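Local coordinates for Lys-gingipain W83 (Porphyromonas gingivalis, PDB 6I9A), which cleaves proteins after lysine residues as a secreted cysteine endopeptidase of family C25 and may act as a virulence factor in periodontal disease, at residues Lys373-Thr378 with Ser441-Val446. Sequence-based numbering, arbitrary orientation.
Sequences KTNTYT and SNYLPV
Lys373 lies against the Tyr443 ring while its backbone bonds to the residues flanking that tyrosine. Lys373 N donates to Asn442 O (2.9 Å), and Leu444 N donates to Lys373 O (2.8 Å, N-H...O 164°), so one parallel beta bridge couples Lys373 and Tyr443. Above the ring, Lys373 CB sits 3.8 Å from the Tyr443 centroid and 19° off the normal, a CH-pi contact shifted toward the rim. The chain then bends at chi3 (-80°), and CE packs on Tyr443 CE1 and OH. Lys373 NZ reaches the ring off-centre, a cation-pi contact 4.6 Å from the Tyr443 centroid. Lys373 NZ also donates to Asn442 O at 3.1 Å, above the carbonyl plane and on the opposite face from Lys373 N. Asn375 meets the same ring at its edge, CA to Tyr443 CD2 at 3.6 Å, with its side chain crossing at about a right angle.

Farther along, Val446 CG1 rests over one face of Tyr377, 3.7 Å from the ring centroid. Between these two aromatic contacts the backbones diverge, and two waters bridge them: each donates to Leu444 O, one accepting from Asn375 N, the other from Asn375 ND2. The Asn375 amide is held by hydrogen bonds of OD1 with Thr376 N and Ser395 OG and of ND2 with Ser398 OG, whereas Asn442 OD1 accepts from Arg369 N. Ile438 of strand 432-439 touches Asn375, Tyr377 and Val446.

Within the C-terminal Ig-like domain, the contact joins the run into edge strand 377-378 to the loop before the other edge strand, 446-452, away from the active site. Two donors on Asn442 O and two waters on Leu444 O imply that direct bonds fix the Lys373 end, while solvent completes the polar pairing where the chains separate.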
loop_
_atom_site.group_PDB
_atom_site.type_symbol
_atom_site.label_atom_id
_atom_site.label_comp_id
_atom_site.label_asym_id
_atom_site.label_seq_id
_atom_site.Cartn_x
_atom_site.Cartn_y
_atom_site.Cartn_z
ATOM N N LYS A 373 -17.687 5.402 -3.001
ATOM C CA LYS A 373 -19.068 5.610 -2.600
ATOM C C LYS A 373 -19.184 6.567 -1.445
ATOM O O LYS A 373 -18.240 6.811 -0.703
ATOM C CB LYS A 373 -19.682 4.258 -2.223
ATOM C CG LYS A 373 -19.800 3.335 -3.473
ATOM C CD LYS A 373 -20.272 1.940 -3.159
ATOM C CE LYS A 373 -19.199 1.021 -2.625
ATOM N NZ LYS A 373 -17.833 1.277 -3.159
ATOM N N THR A 374 -20.391 7.107 -1.261
ATOM C CA THR A 374 -20.688 7.976 -0.136
ATOM C C THR A 374 -21.265 7.099 0.971
ATOM O O THR A 374 -22.215 6.333 0.733
ATOM C CB THR A 374 -21.671 9.079 -0.574
ATOM O OG1 THR A 374 -21.014 9.876 -1.562
ATOM C CG2 THR A 374 -22.048 10.010 0.590
ATOM N N ASN A 375 -20.699 7.192 2.167
ATOM C CA ASN A 375 -21.112 6.311 3.244
ATOM C C ASN A 375 -22.405 6.826 3.892
ATOM O O ASN A 375 -22.790 7.987 3.695
ATOM C CB ASN A 375 -19.954 6.223 4.305
ATOM C CG ASN A 375 -19.908 4.862 4.981
ATOM O OD1 ASN A 375 -20.903 4.125 4.951
ATOM N ND2 ASN A 375 -18.770 4.527 5.602
ATOM N N THR A 376 -23.016 5.965 4.706
ATOM C CA THR A 376 -24.189 6.277 5.514
ATOM C C THR A 376 -23.769 6.137 6.963
ATOM O O THR A 376 -22.928 5.279 7.286
ATOM C CB THR A 376 -25.351 5.354 5.190
ATOM O OG1 THR A 376 -24.993 4.019 5.537
ATOM C CG2 THR A 376 -25.790 5.467 3.731
ATOM N N TYR A 377 -24.297 7.002 7.842
ATOM C CA TYR A 377 -23.914 6.939 9.250
ATOM C C TYR A 377 -24.891 7.755 10.055
ATOM O O TYR A 377 -25.590 8.624 9.506
ATOM C CB TYR A 377 -22.462 7.469 9.426
ATOM C CG TYR A 377 -22.337 8.930 9.099
ATOM C CD1 TYR A 377 -22.442 9.891 10.096
ATOM C CD2 TYR A 377 -22.158 9.357 7.794
ATOM C CE1 TYR A 377 -22.389 11.241 9.804
ATOM C CE2 TYR A 377 -22.090 10.707 7.481
ATOM C CZ TYR A 377 -22.213 11.650 8.496
ATOM O OH TYR A 377 -22.140 12.999 8.219
ATOM N N THR A 378 -24.899 7.482 11.343
ATOM C CA THR A 378 -25.628 8.282 12.340
ATOM C C THR A 378 -24.711 8.446 13.533
ATOM O O THR A 378 -24.262 7.460 14.118
ATOM C CB THR A 378 -26.966 7.617 12.774
ATOM O OG1 THR A 378 -27.749 7.366 11.617
ATOM C CG2 THR A 378 -27.760 8.517 13.748
ATOM N N SER A 441 -13.326 0.670 2.889
ATOM C CA SER A 441 -12.693 0.493 1.572
ATOM C C SER A 441 -13.637 0.957 0.452
ATOM O O SER A 441 -14.799 0.546 0.394
ATOM C CB SER A 441 -12.372 -0.988 1.371
ATOM O OG SER A 441 -11.978 -1.225 0.017
ATOM N N ASN A 442 -13.121 1.794 -0.436
ATOM C CA ASN A 442 -13.840 2.319 -1.593
ATOM C C ASN A 442 -15.023 3.219 -1.183
ATOM O O ASN A 442 -15.955 3.376 -1.965
ATOM C CB ASN A 442 -14.265 1.254 -2.592
ATOM C CG ASN A 442 -14.380 1.857 -3.962
ATOM O OD1 ASN A 442 -13.686 2.840 -4.284
ATOM N ND2 ASN A 442 -15.225 1.280 -4.796
ATOM N N TYR A 443 -14.943 3.821 0.024
ATOM C CA TYR A 443 -15.876 4.863 0.441
ATOM C C TYR A 443 -15.119 6.111 0.786
ATOM O O TYR A 443 -13.998 6.080 1.314
ATOM C CB TYR A 443 -16.684 4.435 1.695
ATOM C CG TYR A 443 -17.824 3.506 1.391
ATOM C CD1 TYR A 443 -17.595 2.177 1.035
ATOM C CD2 TYR A 443 -19.147 3.950 1.448
ATOM C CE1 TYR A 443 -18.654 1.321 0.716
ATOM C CE2 TYR A 443 -20.205 3.108 1.115
ATOM C CZ TYR A 443 -19.956 1.787 0.792
ATOM O OH TYR A 443 -21.008 0.964 0.448
ATOM N N LEU A 444 -15.742 7.260 0.520
ATOM C CA LEU A 444 -15.205 8.523 0.980
ATOM C C LEU A 444 -15.216 8.540 2.512
ATOM O O LEU A 444 -16.154 8.018 3.121
ATOM C CB LEU A 444 -16.100 9.664 0.441
ATOM C CG LEU A 444 -16.023 9.844 -1.071
ATOM C CD1 LEU A 444 -17.172 10.738 -1.562
ATOM C CD2 LEU A 444 -14.675 10.479 -1.495
ATOM N N PRO A 445 -14.209 9.138 3.125
ATOM C CA PRO A 445 -14.189 9.196 4.611
ATOM C C PRO A 445 -15.233 10.168 5.142
ATOM O O PRO A 445 -15.594 11.153 4.472
ATOM C CB PRO A 445 -12.769 9.704 4.914
ATOM C CG PRO A 445 -12.396 10.566 3.688
ATOM C CD PRO A 445 -13.051 9.843 2.509
ATOM N N VAL A 446 -15.672 9.916 6.368
ATOM C CA VAL A 446 -16.534 10.829 7.137
ATOM C C VAL A 446 -15.670 11.371 8.254
ATOM O O VAL A 446 -15.077 10.571 9.024
ATOM C CB VAL A 446 -17.756 10.079 7.683
ATOM C CG1 VAL A 446 -18.609 10.999 8.551
ATOM C CG2 VAL A 446 -18.585 9.448 6.568
HETATM O O HOH W 1 -16.566 6.278 5.246
HETATM O O HOH W 2 -18.729 9.110 2.781
#